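Local coordinates for cellulosomal scaffoldin (Bacteroides cellulosolvens, PDB 2XBT), which probably binds cellulose through this family 3b carbohydrate-binding module, one domain of a scaffolding protein that belongs to the cellulosome, at residues M30-N34 with Q108-T112; L42-I47 with E90-A94; D130-P134 with K144-V148. All blocks are in the same frame, centred on the assembly; numbering follows the deposited sequence.

Interaction 1: residues M30-N34 with Q108-T112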
loop_
_atom_site.group_PDB
_atom_site.type_symbol
_atom_site.label_atom_id
_atom_site.label_comp_id
_atom_site.label_asym_id
_atom_site.label_seq_id
_atom_site.Cartn_x
_atom_site.Cartn_y
_atom_site.Cartn_z
ATOM N N MET A 30 6.135 -0.992 2.630
ATOM C CA MET A 30 5.721 -2.135 1.840
ATOM C C MET A 30 6.839 -2.669 0.981
ATOM O O MET A 30 7.653 -1.907 0.464
ATOM C CB MET A 30 4.536 -1.757 0.981
ATOM C CG MET A 30 3.304 -1.546 1.849
ATOM S SD MET A 30 1.957 -0.752 1.010
ATOM C CE MET A 30 2.651 0.818 0.532
ATOM N N LYS A 31 6.872 -3.984 0.846
ATOM C CA LYS A 31 7.756 -4.625 -0.103
ATOM C C LYS A 31 6.893 -5.455 -1.003
ATOM O O LYS A 31 6.225 -6.382 -0.549
ATOM C CB LYS A 31 8.716 -5.581 0.598
ATOM C CG LYS A 31 10.040 -5.005 0.982
ATOM C CD LYS A 31 11.036 -6.145 1.205
ATOM C CE LYS A 31 12.324 -5.671 1.856
ATOM N NZ LYS A 31 13.280 -6.813 2.046
ATOM N N LEU A 32 6.909 -5.137 -2.284
ATOM C CA LEU A 32 6.187 -5.928 -3.251
ATOM C C LEU A 32 7.200 -6.846 -3.917
ATOM O O LEU A 32 8.180 -6.367 -4.487
ATOM C CB LEU A 32 5.482 -5.015 -4.254
ATOM C CG LEU A 32 4.752 -5.666 -5.439
ATOM C CD1 LEU A 32 3.653 -6.639 -5.005
ATOM C CD2 LEU A 32 4.186 -4.584 -6.358
ATOM N N GLN A 33 6.975 -8.156 -3.820
ATOM C CA GLN A 33 7.915 -9.143 -4.355
ATOM C C GLN A 33 7.343 -9.887 -5.555
ATOM O O GLN A 33 6.140 -10.119 -5.649
ATOM C CB GLN A 33 8.284 -10.172 -3.285
ATOM C CG GLN A 33 9.127 -9.643 -2.160
ATOM C CD GLN A 33 9.414 -10.700 -1.101
ATOM O OE1 GLN A 33 8.612 -11.611 -0.882
ATOM N NE2 GLN A 33 10.557 -10.579 -0.435
ATOM N N ASN A 34 8.221 -10.271 -6.471
ATOM C CA ASN A 34 7.837 -11.155 -7.558
ATOM C C ASN A 34 8.538 -12.475 -7.277
ATOM O O ASN A 34 9.758 -12.525 -7.220
ATOM C CB ASN A 34 8.265 -10.550 -8.896
ATOM C CG ASN A 34 8.119 -11.518 -10.067
ATOM O OD1 ASN A 34 7.410 -12.510 -9.984
ATOM N ND2 ASN A 34 8.797 -11.216 -11.163
ATOM N N GLN A 108 15.921 -6.233 -10.315
ATOM C CA GLN A 108 15.479 -6.478 -8.945
ATOM C C GLN A 108 14.101 -7.109 -8.928
ATOM O O GLN A 108 13.233 -6.726 -9.719
ATOM C CB GLN A 108 15.466 -5.184 -8.137
ATOM C CG GLN A 108 16.850 -4.649 -7.834
ATOM C CD GLN A 108 16.799 -3.322 -7.129
ATOM O OE1 GLN A 108 16.686 -3.263 -5.905
ATOM N NE2 GLN A 108 16.880 -2.239 -7.895
ATOM N N SER A 109 13.898 -8.076 -8.040
ATOM C CA SER A 109 12.633 -8.808 -8.019
ATOM C C SER A 109 11.666 -8.277 -6.962
ATOM O O SER A 109 10.562 -8.804 -6.783
ATOM C CB SER A 109 12.874 -10.300 -7.814
ATOM O OG SER A 109 13.509 -10.555 -6.583
ATOM N N GLU A 110 12.082 -7.230 -6.260
ATOM C CA GLU A 110 11.196 -6.606 -5.297
ATOM C C GLU A 110 11.414 -5.105 -5.237
ATOM O O GLU A 110 12.481 -4.591 -5.587
ATOM C CB GLU A 110 11.382 -7.225 -3.920
ATOM C CG GLU A 110 12.766 -7.024 -3.367
ATOM C CD GLU A 110 12.883 -7.468 -1.926
ATOM O OE1 GLU A 110 13.077 -6.588 -1.058
ATOM O OE2 GLU A 110 12.788 -8.691 -1.665
ATOM N N VAL A 111 10.387 -4.404 -4.788
ATOM C CA VAL A 111 10.466 -2.968 -4.646
ATOM C C VAL A 111 9.976 -2.595 -3.251
ATOM O O VAL A 111 8.990 -3.149 -2.761
ATOM C CB VAL A 111 9.645 -2.248 -5.722
ATOM C CG1 VAL A 111 8.171 -2.685 -5.664
ATOM C CG2 VAL A 111 9.778 -0.740 -5.563
ATOM N N THR A 112 10.707 -1.695 -2.610
ATOM C CA THR A 112 10.332 -1.194 -1.294
ATOM C C THR A 112 9.664 0.172 -1.417
ATOM O O THR A 112 10.177 1.064 -2.087
ATOM C CB THR A 112 11.564 -1.087 -0.393
ATOM O OG1 THR A 112 12.092 -2.403 -0.173
ATOM C CG2 THR A 112 11.184 -0.466 0.946
#
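L32 and V111 hold the backbones together as an antiparallel hydrogen-bonded pair: L32 N reaches V111 O at 2.9 Å, and V111 N returns to L32 O at 3.0 Å. A third bond, N34 N to S109 O at 2.8 Å, extends the pairing to the residue just before strand 110-112. The non-hydrogen-bonded pairs K31-T112 and Q33-E110 flank the L32-V111 pair, and there CA-H groups lean on carbonyls; E110 CA lies 3.1 Å from L32 O.

The polar side chains gather on the face of K31, Q33, E110 and T112. E110 is central, its two carboxylate oxygens divided between two partners. E110 OE1 forms a salt bridge with K31 NZ at 3.1 Å, weak as a hydrogen bond, while E110 OE2 takes a bond from Q33 NE2 at 3.2 Å. Q33 and E110 run alongside each other, yet NE2 comes from above the carboxylate plane, 43° out of it, and the two flat groups are turned 54° apart. With E110 CG placed between its backbone N and carbonyl carbon (chi1 62°), the extended chain carries the carboxylate between K31 and Q33. The aliphatic part of K31 passes T112, CG standing 3.5 Å from OG1.

Apolar contact lies on the other face, where L32 CB meets V111 CG1 at 3.8 Å; L32 goes on to touch I45 and L98. N34 turns its amide elsewhere, ND2 bonding S38 O and G99 O. One face polar, the other packed inward, is the pattern of a sheet in the beta-sandwich of family 3 carbohydrate-binding modules.

Interaction 2: residues L42-I47 with E90-A94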
loop_
_atom_site.group_PDB
_atom_site.type_symbol
_atom_site.label_atom_id
_atom_site.label_comp_id
_atom_site.label_asym_id
_atom_site.label_seq_id
_atom_site.Cartn_x
_atom_site.Cartn_y
_atom_site.Cartn_z
ATOM N N LEU A 42 6.154 -1.758 -13.213
ATOM C CA LEU A 42 5.675 -1.068 -12.023
ATOM C C LEU A 42 4.661 0.025 -12.333
ATOM O O LEU A 42 3.852 0.372 -11.476
ATOM C CB LEU A 42 6.822 -0.495 -11.201
ATOM C CG LEU A 42 7.699 -1.522 -10.495
ATOM C CD1 LEU A 42 8.817 -0.795 -9.776
ATOM C CD2 LEU A 42 6.854 -2.335 -9.512
ATOM N N SER A 43 4.693 0.561 -13.548
ATOM C CA SER A 43 3.744 1.621 -13.910
ATOM C C SER A 43 2.309 1.100 -13.958
ATOM O O SER A 43 1.352 1.884 -14.005
ATOM C CB SER A 43 4.117 2.254 -15.252
ATOM O OG SER A 43 3.806 1.383 -16.330
ATOM N N LYS A 44 2.156 -0.224 -13.939
ATOM C CA LYS A 44 0.834 -0.833 -13.967
ATOM C C LYS A 44 0.357 -1.298 -12.603
ATOM O O LYS A 44 -0.711 -1.872 -12.488
ATOM C CB LYS A 44 0.793 -2.001 -14.946
ATOM C CG LYS A 44 1.030 -1.585 -16.379
ATOM C CD LYS A 44 0.958 -2.791 -17.295
ATOM C CE LYS A 44 0.958 -2.352 -18.746
ATOM N NZ LYS A 44 2.136 -1.498 -19.008
ATOM N N ILE A 45 1.152 -1.045 -11.573
ATOM C CA ILE A 45 0.789 -1.446 -10.220
ATOM C C ILE A 45 0.089 -0.300 -9.484
ATOM O O ILE A 45 0.536 0.843 -9.528
ATOM C CB ILE A 45 2.040 -1.824 -9.411
ATOM C CG1 ILE A 45 2.655 -3.148 -9.904
ATOM C CG2 ILE A 45 1.720 -1.879 -7.917
ATOM C CD1 ILE A 45 1.919 -4.390 -9.439
ATOM N N THR A 46 -1.011 -0.613 -8.810
ATOM C CA THR A 46 -1.598 0.306 -7.841
ATOM C C THR A 46 -1.791 -0.418 -6.526
ATOM O O THR A 46 -1.976 -1.650 -6.488
ATOM C CB THR A 46 -2.947 0.885 -8.326
ATOM O OG1 THR A 46 -3.805 -0.182 -8.742
ATOM C CG2 THR A 46 -2.713 1.786 -9.501
ATOM N N ILE A 47 -1.715 0.341 -5.434
ATOM C CA ILE A 47 -1.911 -0.221 -4.110
ATOM C C ILE A 47 -2.972 0.599 -3.415
ATOM O O ILE A 47 -2.964 1.823 -3.520
ATOM C CB ILE A 47 -0.614 -0.168 -3.322
ATOM C CG1 ILE A 47 0.431 -1.027 -4.028
ATOM C CG2 ILE A 47 -0.833 -0.686 -1.882
ATOM C CD1 ILE A 47 1.839 -0.852 -3.474
ATOM N N GLU A 90 -4.784 5.614 -2.866
ATOM C CA GLU A 90 -4.270 4.824 -3.980
ATOM C C GLU A 90 -2.873 5.274 -4.314
ATOM O O GLU A 90 -2.656 6.428 -4.692
ATOM C CB GLU A 90 -5.151 4.945 -5.224
ATOM C CG GLU A 90 -4.636 4.098 -6.390
ATOM C CD GLU A 90 -5.663 3.954 -7.498
ATOM O OE1 GLU A 90 -5.699 4.823 -8.389
ATOM O OE2 GLU A 90 -6.435 2.974 -7.472
ATOM N N ILE A 91 -1.935 4.344 -4.186
ATOM C CA ILE A 91 -0.540 4.612 -4.492
ATOM C C ILE A 91 -0.215 4.054 -5.871
ATOM O O ILE A 91 -0.505 2.893 -6.172
ATOM C CB ILE A 91 0.362 4.007 -3.408
ATOM C CG1 ILE A 91 0.064 4.665 -2.057
ATOM C CG2 ILE A 91 1.842 4.165 -3.760
ATOM C CD1 ILE A 91 0.717 3.967 -0.899
ATOM N N LYS A 92 0.369 4.893 -6.720
ATOM C CA LYS A 92 0.710 4.473 -8.067
ATOM C C LYS A 92 2.208 4.569 -8.221
ATOM O O LYS A 92 2.809 5.545 -7.795
ATOM C CB LYS A 92 0.050 5.380 -9.100
ATOM C CG LYS A 92 -1.405 5.076 -9.402
ATOM C CD LYS A 92 -1.836 5.857 -10.639
ATOM C CE LYS A 92 -3.263 5.529 -11.059
ATOM N NZ LYS A 92 -3.403 4.096 -11.429
ATOM N N LEU A 93 2.811 3.544 -8.809
ATOM C CA LEU A 93 4.238 3.551 -9.076
ATOM C C LEU A 93 4.410 4.042 -10.498
ATOM O O LEU A 93 3.583 3.750 -11.350
ATOM C CB LEU A 93 4.803 2.149 -8.892
ATOM C CG LEU A 93 4.595 1.645 -7.461
ATOM C CD1 LEU A 93 5.078 0.213 -7.313
ATOM C CD2 LEU A 93 5.313 2.565 -6.472
ATOM N N ALA A 94 5.451 4.829 -10.746
ATOM C CA ALA A 94 5.539 5.549 -12.015
ATOM C C ALA A 94 6.348 4.821 -13.077
ATOM O O ALA A 94 6.014 4.874 -14.262
ATOM C CB ALA A 94 6.084 6.964 -11.805
HETATM O O HOH W 1 1.774 4.966 -13.173
HETATM O O HOH W 2 -1.252 2.472 -12.729
HETATM O O HOH W 3 0.922 2.493 -11.420
#
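In the antiparallel sheet that places strand 45-51 beside strand 85-93, I47 and I91 form a hydrogen-bonded pair and T46 and K92 the neighbouring non-hydrogen-bonded one. I47 N bonds I91 O at 2.9 Å and I91 N bonds I47 O at 2.8 Å.

Beyond T46 the strands part: I45 O is 3.6 Å from L93 N, and a water lies close to both I45 O and L93 O. The chain turns here through the 3-10 segment 42-44, closed by a bond from I45 N to L42 O. L93 fills the buried side, its CD1 lying 3.8 Å from L42 CD2, which it meets at a slant, and 4.0 Å from I45 CG2, alongside which it runs.

T46 and K92 lie side by side on the outer face, with T46 CG2 packed 3.5 Å from K92 CG. The K92 chain is bent at its last torsion (chi4 -62°), folding NZ back over that methyl group, and a second water 3.0 Å from K92 NZ links it to S43 O. E90 CG, anti to its own backbone N (chi1 -179°), comes within 4.1 Å of T46 CB; E90 OE2 forms a salt bridge with R48 NE, while E90 OE1 keeps a long ion pair with K92 NZ. With an alanine here, R48 would probably be left without its carboxylate mate and the outer flank of T46 would lose the cover of CG.

Apolar I47, I91 and L93 face inward and M30 of the other sheet meets both isoleucines, an arrangement typical of one sheet of a beta-sandwich.

Interaction 3: residues D130-P134 with K144-V148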
loop_
_atom_site.group_PDB
_atom_site.type_symbol
_atom_site.label_atom_id
_atom_site.label_comp_id
_atom_site.label_asym_id
_atom_site.label_seq_id
_atom_site.Cartn_x
_atom_site.Cartn_y
_atom_site.Cartn_z
ATOM N N ASP A 130 -9.638 2.133 10.805
ATOM C CA ASP A 130 -9.214 2.021 9.412
ATOM C C ASP A 130 -9.113 0.560 9.024
ATOM O O ASP A 130 -8.372 -0.205 9.644
ATOM C CB ASP A 130 -7.867 2.704 9.190
ATOM C CG ASP A 130 -7.932 4.195 9.375
ATOM O OD1 ASP A 130 -9.021 4.791 9.209
ATOM O OD2 ASP A 130 -6.878 4.782 9.667
ATOM N N TYR A 131 -9.855 0.181 7.985
ATOM C CA TYR A 131 -9.867 -1.191 7.479
ATOM C C TYR A 131 -8.465 -1.786 7.295
ATOM O O TYR A 131 -8.191 -2.932 7.688
ATOM C CB TYR A 131 -10.624 -1.209 6.141
ATOM C CG TYR A 131 -10.720 -2.571 5.473
ATOM C CD1 TYR A 131 -11.770 -3.429 5.755
ATOM C CD2 TYR A 131 -9.770 -2.990 4.559
ATOM C CE1 TYR A 131 -11.872 -4.664 5.158
ATOM C CE2 TYR A 131 -9.867 -4.228 3.952
ATOM C CZ TYR A 131 -10.924 -5.062 4.263
ATOM O OH TYR A 131 -11.022 -6.299 3.677
ATOM N N SER A 132 -7.573 -1.018 6.682
ATOM C CA SER A 132 -6.262 -1.551 6.323
ATOM C C SER A 132 -5.265 -1.567 7.480
ATOM O O SER A 132 -4.188 -2.158 7.372
ATOM C CB SER A 132 -5.685 -0.808 5.112
ATOM O OG SER A 132 -6.416 -1.115 3.924
ATOM N N TYR A 133 -5.610 -0.919 8.592
ATOM C CA TYR A 133 -4.677 -0.925 9.730
ATOM C C TYR A 133 -4.664 -2.297 10.401
ATOM O O TYR A 133 -5.696 -2.765 10.893
ATOM C CB TYR A 133 -5.034 0.145 10.761
ATOM C CG TYR A 133 -4.143 0.096 11.997
ATOM C CD1 TYR A 133 -2.801 0.464 11.927
ATOM C CD2 TYR A 133 -4.646 -0.328 13.224
ATOM C CE1 TYR A 133 -1.970 0.413 13.075
ATOM C CE2 TYR A 133 -3.838 -0.382 14.365
ATOM C CZ TYR A 133 -2.508 -0.014 14.287
ATOM O OH TYR A 133 -1.716 -0.069 15.418
ATOM N N PRO A 134 -3.496 -2.938 10.444
ATOM C CA PRO A 134 -3.430 -4.324 10.919
ATOM C C PRO A 134 -3.012 -4.462 12.378
ATOM O O PRO A 134 -2.791 -5.591 12.842
ATOM C CB PRO A 134 -2.328 -4.915 10.048
ATOM C CG PRO A 134 -1.364 -3.741 9.860
ATOM C CD PRO A 134 -2.172 -2.454 10.003
ATOM N N LYS A 144 -3.039 -8.669 4.735
ATOM C CA LYS A 144 -3.981 -8.964 3.651
ATOM C C LYS A 144 -5.072 -7.918 3.462
ATOM O O LYS A 144 -5.867 -8.015 2.527
ATOM C CB LYS A 144 -4.630 -10.333 3.871
ATOM C CG LYS A 144 -3.675 -11.505 3.806
ATOM C CD LYS A 144 -3.174 -11.740 2.386
ATOM C CE LYS A 144 -3.273 -13.214 2.009
ATOM N NZ LYS A 144 -2.588 -13.503 0.709
ATOM N N LEU A 145 -5.108 -6.906 4.326
ATOM C CA LEU A 145 -6.146 -5.879 4.246
ATOM C C LEU A 145 -5.722 -4.708 3.351
ATOM O O LEU A 145 -6.456 -3.723 3.209
ATOM C CB LEU A 145 -6.512 -5.378 5.656
ATOM C CG LEU A 145 -6.921 -6.459 6.670
ATOM C CD1 LEU A 145 -6.986 -5.862 8.071
ATOM C CD2 LEU A 145 -8.256 -7.066 6.289
ATOM N N VAL A 146 -4.550 -4.830 2.736
ATOM C CA VAL A 146 -4.100 -3.850 1.740
ATOM C C VAL A 146 -4.178 -4.547 0.399
ATOM O O VAL A 146 -3.750 -5.703 0.281
ATOM C CB VAL A 146 -2.640 -3.422 1.974
ATOM C CG1 VAL A 146 -2.134 -2.571 0.810
ATOM C CG2 VAL A 146 -2.521 -2.650 3.300
ATOM N N ALA A 147 -4.726 -3.879 -0.604
ATOM C CA ALA A 147 -4.925 -4.535 -1.906
ATOM C C ALA A 147 -3.923 -4.046 -2.941
ATOM O O ALA A 147 -3.598 -2.857 -2.989
ATOM C CB ALA A 147 -6.333 -4.304 -2.419
ATOM N N VAL A 148 -3.477 -4.970 -3.792
ATOM C CA VAL A 148 -2.585 -4.637 -4.895
ATOM C C VAL A 148 -3.236 -5.042 -6.221
ATOM O O VAL A 148 -3.808 -6.129 -6.327
ATOM C CB VAL A 148 -1.285 -5.400 -4.778
ATOM C CG1 VAL A 148 -0.309 -4.942 -5.883
ATOM C CG2 VAL A 148 -0.672 -5.214 -3.385
#
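At the edge of the Y131 ring, near its plane, lies L145 O, 3.5 Å from CE2; S132 OG also sits at the edge, in plane. The ring further meets H82 edge-to-face. Y131 and S132 belong to a type I beta turn, D130 to Y133, in the loop leading toward strand 147-150 of the beta-sandwich, and Y133 N bonds D130 O to close it.

With CG opposite the backbone N (chi1 180°), Y131 extends its ring to the L145 side chain, whose CD2 branch stands 3.9 Å from CZ. The other branch, CD1, presses close to the Y131 carbonyl, 3.2 Å from O, so the leucine fork takes both the ring and the backbone of one residue. Y131 OH bonds T158 O, which holds the far end of the ring.

S132 makes the polar link between the segments. Its OG is engaged twice, receiving a bond from F50 N of strand 45-51 and giving one to L145 O. V146 adds a lighter apolar touch, CG2 lying 4.1 Å from S132 CB. S132 OG approaches L145 O at 2.7 Å, standing above the carbonyl plane by 40°.

How the interactions relate
From the N terminus, residues 30-34 come first and find their partner only after 73 intervening residues, so interaction 1 closes a wide loop. Interaction 2 is nested within it, closing 42 residues between 42-47 and 90-94. Interaction 3 follows in series, with nine residues between its segments. Interaction 1 lies in one sheet and interaction 2 in the facing one, and the two meet across the interior, with V111 CG1 against L42 CD2. Interaction 3 leads into strand 147-150, the neighbour of strand 45-51, where V146 CG1 packs on I47 CG2. Interactions 1 and 3 do not touch; interaction 2 stands in contact with both.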